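Local coordinates for putative hyaluronoglucosaminidase (Clostridium perfringens, PDB 6PWI), which probably acts as a hexosaminidase of glycoside hydrolase family 84, removing N-acetylated sugars from glycans, at residues R180-G185 with F206-Y211; W390-V395 with V422-Q427; E558-Y563 with P615-L620. All coordinates share one frame; numbering follows the deposited sequence.

Overall arrangement
In this piece of a longer protein, contacts 1 and 2 belong to the same closed eight-stranded parallel barrel, that of the beta-N-acetylglucosaminidase family region, and contact 3 to a separate group of helices. Strand 179-184, the first of the barrel, lies next to the last, strand 418-423, so contacts 1 and 2 meet where the barrel closes: Gly-181 O and Thr-423 N are 2.9 Å apart, and the contact centres about 10 Å. Contact 2 lies nearer the predicted catalytic centre, the side chain of Trp-390 being about 10 Å from that of Asp-299, the predicted proton donor. Contact 3 is remote: its centre is about 40 Å from that of contact 1 and about 32 Å from that of contact 2.

Contact 1: residues R180-G185 with F206-Y211; sequences RGFIEG and FKMNSY
The guanidinium of Arg-180 has the side-chain amide of Asn-209 over one face, tilted 46° against it, and the carbonyl oxygen of Lys-207 at its edge. Arg-180 grips that oxygen side-on with two nitrogens, NE at 2.9 Å and NH2 at 2.8 Å from Lys-207 O, which lies nearly in the guanidinium plane; a bend of the chain at chi3 (-59°) turns this edge toward the carbonyl. Beyond the two segments, NH1 forms a salt bridge with Asp-126 and Tyr-149 makes a cation-pi contact. The rings of Phe-182 and Tyr-211 are nearly parallel but slid apart, with CE1 of Phe-182 coming to 3.4 Å from CD1 of Tyr-211. At the edge of the Phe-182 ring lies the sulfur of Met-208, a Met-aromatic contact. The Tyr-211 ring carries Glu-184 at its own edge: the carboxylate is almost coplanar with it, and Tyr-211 OH donates to Glu-184 OE1 across 2.7 Å. OE1 also meets Arg-196 in a salt bridge, and the two partners would be expected to stabilise the negative charge. These residues join strands 179-184 and 210-213, the parallel pair of the first beta-alpha-beta unit of a (beta/alpha)8 barrel, with helix 193-204 as the crossover; its Leu-199 packs on Phe-182 and its Met-200 on Tyr-211. Phe-182 N donates to Ser-210 O at 3.2 Å, while Gly-181 pairs with Ser-210 in the register. At the start of the pair Asn-209 binds the backbone of Arg-180 twice: its N donates to Arg-180 O (2.8 Å), and its OD1 accepts from Arg-180 N (3.1 Å). Ser-210 OG reaches that same OD1 from the opposite face of the amide, so two donors fix the rotation of the group, and ND2 goes on to the carbonyl of Gln-178.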
loop_
_atom_site.group_PDB
_atom_site.type_symbol
_atom_site.label_atom_id
_atom_site.label_comp_id
_atom_site.label_asym_id
_atom_site.label_seq_id
_atom_site.Cartn_x
_atom_site.Cartn_y
_atom_site.Cartn_z
ATOM N N ARG A 180 0.596 -5.648 -7.815
ATOM C CA ARG A 180 0.062 -4.768 -6.790
ATOM C C ARG A 180 0.869 -4.961 -5.509
ATOM O O ARG A 180 0.934 -6.064 -4.968
ATOM C CB ARG A 180 -1.407 -5.096 -6.515
ATOM C CG ARG A 180 -2.282 -5.203 -7.756
ATOM C CD ARG A 180 -3.617 -5.878 -7.497
ATOM N NE ARG A 180 -3.533 -7.241 -6.971
ATOM C CZ ARG A 180 -3.287 -8.334 -7.698
ATOM N NH1 ARG A 180 -3.086 -8.236 -9.002
ATOM N NH2 ARG A 180 -3.243 -9.523 -7.117
ATOM N N GLY A 181 1.499 -3.886 -5.030
ATOM C CA GLY A 181 2.188 -3.977 -3.758
ATOM C C GLY A 181 3.001 -2.734 -3.422
ATOM O O GLY A 181 2.646 -1.614 -3.786
ATOM N N PHE A 182 4.105 -2.970 -2.712
ATOM C CA PHE A 182 4.901 -1.910 -2.129
ATOM C C PHE A 182 6.370 -2.302 -2.220
ATOM O O PHE A 182 6.710 -3.484 -2.201
ATOM C CB PHE A 182 4.466 -1.668 -0.680
ATOM C CG PHE A 182 4.456 -2.889 0.210
ATOM C CD1 PHE A 182 5.518 -3.154 1.071
ATOM C CD2 PHE A 182 3.383 -3.775 0.201
ATOM C CE1 PHE A 182 5.502 -4.271 1.897
ATOM C CE2 PHE A 182 3.374 -4.898 1.021
ATOM C CZ PHE A 182 4.434 -5.145 1.868
ATOM N N ILE A 183 7.224 -1.281 -2.316
ATOM C CA ILE A 183 8.663 -1.435 -2.421
ATOM C C ILE A 183 9.311 -0.630 -1.301
ATOM O O ILE A 183 9.003 0.549 -1.127
ATOM C CB ILE A 183 9.162 -0.956 -3.799
ATOM C CG1 ILE A 183 10.684 -1.077 -3.913
ATOM C CG2 ILE A 183 8.680 0.461 -4.087
ATOM C CD1 ILE A 183 11.210 -0.925 -5.317
ATOM N N GLU A 184 10.222 -1.275 -0.569
ATOM C CA GLU A 184 11.054 -0.569 0.389
ATOM C C GLU A 184 12.208 0.082 -0.373
ATOM O O GLU A 184 13.275 -0.507 -0.502
ATOM C CB GLU A 184 11.537 -1.545 1.466
ATOM C CG GLU A 184 12.227 -0.868 2.634
ATOM C CD GLU A 184 12.664 -1.752 3.793
ATOM O OE1 GLU A 184 12.153 -2.898 3.918
ATOM O OE2 GLU A 184 13.522 -1.282 4.581
ATOM N N GLY A 185 11.987 1.294 -0.890
ATOM C CA GLY A 185 12.955 1.901 -1.792
ATOM C C GLY A 185 13.184 3.393 -1.549
ATOM O O GLY A 185 13.497 4.130 -2.485
ATOM N N PHE A 206 -5.568 -7.615 1.251
ATOM C CA PHE A 206 -6.177 -6.809 0.200
ATOM C C PHE A 206 -5.667 -7.220 -1.185
ATOM O O PHE A 206 -5.733 -6.444 -2.137
ATOM C CB PHE A 206 -6.130 -5.319 0.559
ATOM C CG PHE A 206 -6.709 -5.040 1.921
ATOM C CD1 PHE A 206 -8.079 -5.113 2.142
ATOM C CD2 PHE A 206 -5.879 -4.763 3.000
ATOM C CE1 PHE A 206 -8.605 -4.897 3.407
ATOM C CE2 PHE A 206 -6.406 -4.554 4.266
ATOM C CZ PHE A 206 -7.768 -4.623 4.467
ATOM N N LYS A 207 -5.183 -8.466 -1.286
ATOM C CA LYS A 207 -4.905 -9.127 -2.555
ATOM C C LYS A 207 -3.656 -8.554 -3.228
ATOM O O LYS A 207 -3.498 -8.679 -4.441
ATOM C CB LYS A 207 -6.118 -9.063 -3.488
ATOM C CG LYS A 207 -7.412 -9.633 -2.923
ATOM C CD LYS A 207 -8.480 -9.789 -3.984
ATOM C CE LYS A 207 -9.723 -10.504 -3.505
ATOM N NZ LYS A 207 -10.514 -9.664 -2.577
ATOM N N MET A 208 -2.763 -7.938 -2.442
ATOM C CA MET A 208 -1.465 -7.527 -2.953
ATOM C C MET A 208 -0.611 -8.768 -3.205
ATOM O O MET A 208 -0.793 -9.787 -2.540
ATOM C CB MET A 208 -0.754 -6.591 -1.970
ATOM C CG MET A 208 -1.315 -5.183 -2.001
ATOM S SD MET A 208 -0.377 -4.012 -0.991
ATOM C CE MET A 208 -0.365 -2.574 -2.060
ATOM N N ASN A 209 0.320 -8.679 -4.166
ATOM C CA ASN A 209 1.087 -9.852 -4.555
ATOM C C ASN A 209 2.593 -9.584 -4.525
ATOM O O ASN A 209 3.368 -10.465 -4.882
ATOM C CB ASN A 209 0.586 -10.461 -5.874
ATOM C CG ASN A 209 0.708 -9.571 -7.100
ATOM O OD1 ASN A 209 1.373 -8.534 -7.079
ATOM N ND2 ASN A 209 0.090 -9.984 -8.197
ATOM N N SER A 210 3.009 -8.384 -4.088
ATOM C CA SER A 210 4.387 -7.958 -4.279
ATOM C C SER A 210 4.900 -7.160 -3.088
ATOM O O SER A 210 4.324 -6.135 -2.729
ATOM C CB SER A 210 4.518 -7.134 -5.530
ATOM O OG SER A 210 4.262 -7.922 -6.678
ATOM N N TYR A 211 6.007 -7.629 -2.506
ATOM C CA TYR A 211 6.837 -6.788 -1.659
ATOM C C TYR A 211 8.236 -6.765 -2.260
ATOM O O TYR A 211 8.939 -7.768 -2.212
ATOM C CB TYR A 211 6.850 -7.277 -0.208
ATOM C CG TYR A 211 7.974 -6.726 0.639
ATOM C CD1 TYR A 211 8.393 -5.406 0.520
ATOM C CD2 TYR A 211 8.613 -7.516 1.583
ATOM C CE1 TYR A 211 9.423 -4.897 1.297
ATOM C CE2 TYR A 211 9.646 -7.024 2.369
ATOM C CZ TYR A 211 10.050 -5.709 2.228
ATOM O OH TYR A 211 11.059 -5.214 3.000
HETATM O O HOH W 1 -4.622 -5.609 -4.632
#

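Contact 2: residues W390-V395 with V422-Q427; sequences WLNWPV and VTNPMQ. With EDO (1,2-ethanediol), chain H.
Trp-390 and Leu-391 pair in parallel with Val-422 and Thr-423 through Leu-391 N to Val-422 O (2.8 Å) and Asn-424 N to Leu-391 O (2.9 Å), after which the chain bends through an inverse gamma turn centred on Asn-392 and then a cis peptide before Pro-394. Asn-424 carries much of the side-chain contact. With CG anti to the backbone N (chi1 -180°), its side chain runs beside that of Asn-392, pointing the same way, with the two amide planes turned 59° apart, and ND2 donates to Asn-392 OD1 at 2.9 Å in a nearly straight bond; its OD1 accepts from Gly-185 N, just past the first strand. Asn-392 OD1 also accepts from Trp-390 NE1, which approaches from above the carbonyl plane, so the indole and both asparagines are tied at one atom. The indole stands steeply against the Asn-424 amide (planes 78° apart), NE1 being 3.5 Å from Asn-424 CB. Over the centre of the Trp-390 ring rests C2 of a 1,2-ethanediol, probably from the crystallisation liquor; its O2 receives only a weak bond from Asn-392 ND2, which also donates to the carbonyl of Ile-367. With Asp-299, the predicted proton donor, about 10 Å from the indole, this is consistent with Trp-390 bordering the substrate pocket at the C-terminal mouth of the barrel. Farther along, Thr-423 OG1 donates to Trp-393 O at 2.6 Å, and Val-395 N makes a weak bond to Asn-424 O. Pro-394 CD lies 4.0 Å from Pro-425 CB. The contact fills the junction of the last two barrel strands: Ile-183 of strand 179-184 and Met-361 of strand 359-362 pack against Trp-390 and Val-422, whereas helix 433-444 covers Leu-391, Thr-423 and Pro-394 through Ile-439 and Ala-435.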
loop_
_atom_site.group_PDB
_atom_site.type_symbol
_atom_site.label_atom_id
_atom_site.label_comp_id
_atom_site.label_asym_id
_atom_site.label_seq_id
_atom_site.Cartn_x
_atom_site.Cartn_y
_atom_site.Cartn_z
ATOM N N TRP A 390 6.149 2.681 -10.570
ATOM C CA TRP A 390 6.713 2.892 -9.245
ATOM C C TRP A 390 6.191 4.233 -8.731
ATOM O O TRP A 390 6.554 5.283 -9.267
ATOM C CB TRP A 390 8.248 2.860 -9.338
ATOM C CG TRP A 390 9.040 3.257 -8.122
ATOM C CD1 TRP A 390 8.748 4.230 -7.203
ATOM C CD2 TRP A 390 10.320 2.718 -7.724
ATOM N NE1 TRP A 390 9.728 4.306 -6.249
ATOM C CE2 TRP A 390 10.708 3.393 -6.542
ATOM C CE3 TRP A 390 11.161 1.721 -8.237
ATOM C CZ2 TRP A 390 11.903 3.107 -5.878
ATOM C CZ3 TRP A 390 12.346 1.447 -7.583
ATOM C CH2 TRP A 390 12.712 2.132 -6.421
ATOM N N LEU A 391 5.310 4.189 -7.718
ATOM C CA LEU A 391 4.684 5.400 -7.210
ATOM C C LEU A 391 5.451 5.929 -6.003
ATOM O O LEU A 391 5.491 5.293 -4.951
ATOM C CB LEU A 391 3.221 5.120 -6.856
ATOM C CG LEU A 391 2.448 6.334 -6.342
ATOM C CD1 LEU A 391 2.339 7.403 -7.413
ATOM C CD2 LEU A 391 1.066 5.938 -5.853
ATOM N N ASN A 392 6.035 7.118 -6.168
ATOM C CA ASN A 392 6.783 7.772 -5.110
ATOM C C ASN A 392 5.830 8.534 -4.188
ATOM O O ASN A 392 5.920 9.754 -4.064
ATOM C CB ASN A 392 7.895 8.657 -5.678
ATOM C CG ASN A 392 9.184 7.889 -5.875
ATOM O OD1 ASN A 392 9.538 7.055 -5.044
ATOM N ND2 ASN A 392 9.881 8.148 -6.971
ATOM N N TRP A 393 4.915 7.791 -3.560
ATOM C CA TRP A 393 4.045 8.263 -2.497
ATOM C C TRP A 393 3.613 7.033 -1.709
ATOM O O TRP A 393 3.250 6.027 -2.314
ATOM C CB TRP A 393 2.820 8.996 -3.062
ATOM C CG TRP A 393 1.778 9.318 -2.034
ATOM C CD1 TRP A 393 1.763 10.388 -1.184
ATOM C CD2 TRP A 393 0.594 8.560 -1.729
ATOM N NE1 TRP A 393 0.657 10.351 -0.375
ATOM C CE2 TRP A 393 -0.083 9.242 -0.690
ATOM C CE3 TRP A 393 0.031 7.385 -2.238
ATOM C CZ2 TRP A 393 -1.290 8.783 -0.154
ATOM C CZ3 TRP A 393 -1.158 6.933 -1.707
ATOM C CH2 TRP A 393 -1.810 7.621 -0.683
ATOM N N PRO A 394 3.577 7.073 -0.359
ATOM C CA PRO A 394 3.777 8.301 0.404
ATOM C C PRO A 394 5.160 8.496 1.020
ATOM O O PRO A 394 5.270 9.051 2.113
ATOM C CB PRO A 394 2.761 8.044 1.523
ATOM C CG PRO A 394 2.968 6.581 1.849
ATOM C CD PRO A 394 3.243 5.932 0.506
ATOM N N VAL A 395 6.203 8.066 0.302
ATOM C CA VAL A 395 7.583 8.247 0.737
ATOM C C VAL A 395 7.780 9.674 1.249
ATOM O O VAL A 395 7.433 10.639 0.573
ATOM C CB VAL A 395 8.597 7.881 -0.374
ATOM C CG1 VAL A 395 8.246 8.499 -1.720
ATOM C CG2 VAL A 395 10.026 8.227 0.010
ATOM N N VAL A 422 3.341 -0.230 -7.673
ATOM C CA VAL A 422 3.811 -0.402 -6.307
ATOM C C VAL A 422 3.980 0.972 -5.666
ATOM O O VAL A 422 4.342 1.929 -6.343
ATOM C CB VAL A 422 5.104 -1.236 -6.220
ATOM C CG1 VAL A 422 4.871 -2.684 -6.615
ATOM C CG2 VAL A 422 6.254 -0.632 -7.006
ATOM N N THR A 423 3.700 1.051 -4.363
ATOM C CA THR A 423 3.897 2.264 -3.584
ATOM C C THR A 423 5.247 2.218 -2.868
ATOM O O THR A 423 5.599 1.227 -2.239
ATOM C CB THR A 423 2.747 2.489 -2.593
ATOM O OG1 THR A 423 3.180 3.476 -1.659
ATOM C CG2 THR A 423 2.361 1.259 -1.805
ATOM N N ASN A 424 6.003 3.311 -2.968
ATOM C CA ASN A 424 7.233 3.480 -2.210
ATOM C C ASN A 424 6.880 4.251 -0.937
ATOM O O ASN A 424 6.685 5.462 -0.986
ATOM C CB ASN A 424 8.290 4.174 -3.075
ATOM C CG ASN A 424 9.614 4.396 -2.377
ATOM O OD1 ASN A 424 9.984 3.626 -1.498
ATOM N ND2 ASN A 424 10.340 5.433 -2.768
ATOM N N PRO A 425 6.696 3.584 0.226
ATOM C CA PRO A 425 6.114 4.231 1.403
ATOM C C PRO A 425 7.135 4.928 2.299
ATOM O O PRO A 425 8.294 5.079 1.911
ATOM C CB PRO A 425 5.431 3.066 2.136
ATOM C CG PRO A 425 5.664 1.847 1.251
ATOM C CD PRO A 425 6.918 2.154 0.458
ATOM N N MET A 426 6.671 5.345 3.488
ATOM C CA MET A 426 7.451 6.107 4.455
ATOM C C MET A 426 8.347 5.167 5.254
ATOM O O MET A 426 8.117 3.964 5.288
ATOM C CB MET A 426 6.529 6.808 5.454
ATOM C CG MET A 426 5.537 7.755 4.829
ATOM S SD MET A 426 4.414 8.393 6.099
ATOM C CE MET A 426 3.067 7.218 5.950
ATOM N N GLN A 427 9.337 5.732 5.948
ATOM C CA GLN A 427 10.116 4.935 6.882
ATOM C C GLN A 427 9.238 4.520 8.065
ATOM O O GLN A 427 9.606 3.633 8.832
ATOM C CB GLN A 427 11.381 5.679 7.307
ATOM C CG GLN A 427 11.118 6.842 8.246
ATOM C CD GLN A 427 12.393 7.430 8.794
ATOM O OE1 GLN A 427 13.471 7.307 8.206
ATOM N NE2 GLN A 427 12.273 8.086 9.938
HETATM C C1 EDO H . 14.011 4.922 -8.979
HETATM O O1 EDO H . 15.058 4.502 -8.111
HETATM C C2 EDO H . 12.741 5.285 -8.293
HETATM O O2 EDO H . 12.774 6.392 -7.380
#

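Contact 3: residues E558-Y563 with P615-L620; sequences ESTIAY and PFIKDL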
loop_
_atom_site.group_PDB
_atom_site.type_symbol
_atom_site.label_atom_id
_atom_site.label_comp_id
_atom_site.label_asym_id
_atom_site.label_seq_id
_atom_site.Cartn_x
_atom_site.Cartn_y
_atom_site.Cartn_z
ATOM N N GLU A 558 -4.611 22.597 21.089
ATOM C CA GLU A 558 -4.676 23.397 22.299
ATOM C C GLU A 558 -4.412 24.865 21.973
ATOM O O GLU A 558 -5.056 25.746 22.531
ATOM C CB GLU A 558 -3.741 22.839 23.374
ATOM C CG GLU A 558 -4.424 21.806 24.252
ATOM C CD GLU A 558 -3.528 20.862 25.038
ATOM O OE1 GLU A 558 -2.288 20.918 24.860
ATOM O OE2 GLU A 558 -4.074 20.061 25.834
ATOM N N SER A 559 -3.474 25.113 21.054
ATOM C CA SER A 559 -3.095 26.456 20.643
ATOM C C SER A 559 -4.256 27.148 19.930
ATOM O O SER A 559 -4.542 28.314 20.183
ATOM C CB SER A 559 -1.871 26.414 19.769
ATOM O OG SER A 559 -1.539 27.706 19.295
ATOM N N THR A 560 -4.921 26.421 19.031
ATOM C CA THR A 560 -6.013 26.995 18.267
ATOM C C THR A 560 -7.157 27.352 19.210
ATOM O O THR A 560 -7.743 28.423 19.086
ATOM C CB THR A 560 -6.415 26.078 17.106
ATOM O OG1 THR A 560 -5.234 25.860 16.329
ATOM C CG2 THR A 560 -7.510 26.664 16.241
ATOM N N ILE A 561 -7.445 26.457 20.159
ATOM C CA ILE A 561 -8.529 26.649 21.110
ATOM C C ILE A 561 -8.245 27.879 21.977
ATOM O O ILE A 561 -9.147 28.680 22.236
ATOM C CB ILE A 561 -8.783 25.367 21.930
ATOM C CG1 ILE A 561 -9.338 24.251 21.037
ATOM C CG2 ILE A 561 -9.701 25.642 23.115
ATOM C CD1 ILE A 561 -9.405 22.894 21.710
ATOM N N ALA A 562 -6.988 28.031 22.410
ATOM C CA ALA A 562 -6.613 29.173 23.226
ATOM C C ALA A 562 -6.824 30.468 22.441
ATOM O O ALA A 562 -7.392 31.423 22.974
ATOM C CB ALA A 562 -5.196 29.038 23.726
ATOM N N TYR A 563 -6.397 30.481 21.168
ATOM C CA TYR A 563 -6.501 31.683 20.355
ATOM C C TYR A 563 -7.965 32.032 20.099
ATOM O O TYR A 563 -8.369 33.169 20.321
ATOM C CB TYR A 563 -5.680 31.574 19.071
ATOM C CG TYR A 563 -4.224 31.923 19.236
ATOM C CD1 TYR A 563 -3.828 33.152 19.747
ATOM C CD2 TYR A 563 -3.236 31.027 18.862
ATOM C CE1 TYR A 563 -2.488 33.479 19.890
ATOM C CE2 TYR A 563 -1.893 31.338 19.000
ATOM C CZ TYR A 563 -1.517 32.566 19.515
ATOM O OH TYR A 563 -0.192 32.857 19.649
ATOM N N PRO A 615 -1.178 27.805 9.497
ATOM C CA PRO A 615 -1.530 29.116 8.945
ATOM C C PRO A 615 -2.650 29.823 9.707
ATOM O O PRO A 615 -2.604 31.038 9.876
ATOM C CB PRO A 615 -1.917 28.791 7.494
ATOM C CG PRO A 615 -1.062 27.581 7.171
ATOM C CD PRO A 615 -1.086 26.773 8.449
ATOM N N PHE A 616 -3.633 29.050 10.184
ATOM C CA PHE A 616 -4.751 29.592 10.938
ATOM C C PHE A 616 -4.265 30.149 12.276
ATOM O O PHE A 616 -4.659 31.247 12.671
ATOM C CB PHE A 616 -5.828 28.522 11.119
ATOM C CG PHE A 616 -7.065 28.971 11.860
ATOM C CD1 PHE A 616 -7.661 30.194 11.583
ATOM C CD2 PHE A 616 -7.654 28.154 12.818
ATOM C CE1 PHE A 616 -8.805 30.593 12.260
ATOM C CE2 PHE A 616 -8.807 28.549 13.484
ATOM C CZ PHE A 616 -9.380 29.771 13.207
ATOM N N ILE A 617 -3.415 29.379 12.970
ATOM C CA ILE A 617 -2.841 29.787 14.241
ATOM C C ILE A 617 -2.094 31.106 14.042
ATOM O O ILE A 617 -2.161 31.994 14.892
ATOM C CB ILE A 617 -1.914 28.685 14.791
ATOM C CG1 ILE A 617 -2.701 27.475 15.291
ATOM C CG2 ILE A 617 -0.982 29.221 15.867
ATOM C CD1 ILE A 617 -1.823 26.344 15.787
ATOM N N LYS A 618 -1.376 31.218 12.917
ATOM C CA LYS A 618 -0.570 32.397 12.647
ATOM C C LYS A 618 -1.486 33.589 12.374
ATOM O O LYS A 618 -1.237 34.691 12.864
ATOM C CB LYS A 618 0.416 32.124 11.508
ATOM C CG LYS A 618 1.655 31.346 11.924
ATOM C CD LYS A 618 2.456 30.853 10.746
ATOM C CE LYS A 618 3.755 30.179 11.138
ATOM N NZ LYS A 618 4.494 29.712 9.939
ATOM N N ASP A 619 -2.549 33.336 11.604
ATOM C CA ASP A 619 -3.558 34.325 11.272
ATOM C C ASP A 619 -4.215 34.853 12.545
ATOM O O ASP A 619 -4.317 36.063 12.729
ATOM C CB ASP A 619 -4.599 33.741 10.313
ATOM C CG ASP A 619 -4.310 34.003 8.843
ATOM O OD1 ASP A 619 -3.357 34.767 8.552
ATOM O OD2 ASP A 619 -5.064 33.456 7.989
ATOM N N LEU A 620 -4.670 33.942 13.414
ATOM C CA LEU A 620 -5.339 34.342 14.641
ATOM C C LEU A 620 -4.427 35.259 15.447
ATOM O O LEU A 620 -4.888 36.255 15.998
ATOM C CB LEU A 620 -5.725 33.105 15.455
ATOM C CG LEU A 620 -7.004 32.399 15.011
ATOM C CD1 LEU A 620 -7.130 31.036 15.677
ATOM C CD2 LEU A 620 -8.222 33.251 15.315
#
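Phe-616 brings CE2 to 3.6 Å from Thr-560 CG2, and the two side chains cross at about a right angle. One face of the same ring is taken up within its own helix by Leu-620 CD1, placed toward the rim, while Ile-499 and Phe-502 of helix 496-507 and Tyr-523 of helix 513-536 press on the phenylalanine from outside the pair. The next residue, Ile-617, spreads over three residues of the other helix. Its CG1, anti to the carbonyl carbon (chi1 -72°), is directed to the threonine, 3.2 Å from Thr-560 OG1; its CD1 reaches Ser-559 OG at 3.8 Å; and its CG2 turns to the ring of Tyr-563, 3.9 Å from CE2. Both hydroxyls beside this isoleucine make their hydrogen bonds elsewhere, that of Thr-560 to the carbonyl of Leu-556 one turn earlier and that of Ser-559 to the carbonyl of Gly-585, so two polar atoms are satisfied inside an otherwise apolar seam. One turn on, Leu-620 points toward the partner helix from its first bond and sets CD1 against the base of Tyr-563, 3.7 Å from its CB. Tyr-563 is thus touched by Leu-620 near its backbone and by Ile-617 farther out, and an edge-to-face contact with Tyr-582 of helix 575-591 adds to its surroundings. The axes of the two segments approach to 9.9 Å and run in the same general direction, 28° apart, with contacts repeating one turn on as Ile-617 gives way to Leu-620. This near-parallel helix packing forms part of the core of a helical bundle, the one formed by helices 496-507, 513-536, 540-572, 575-591 and 613-623 toward the C-terminus of the construct.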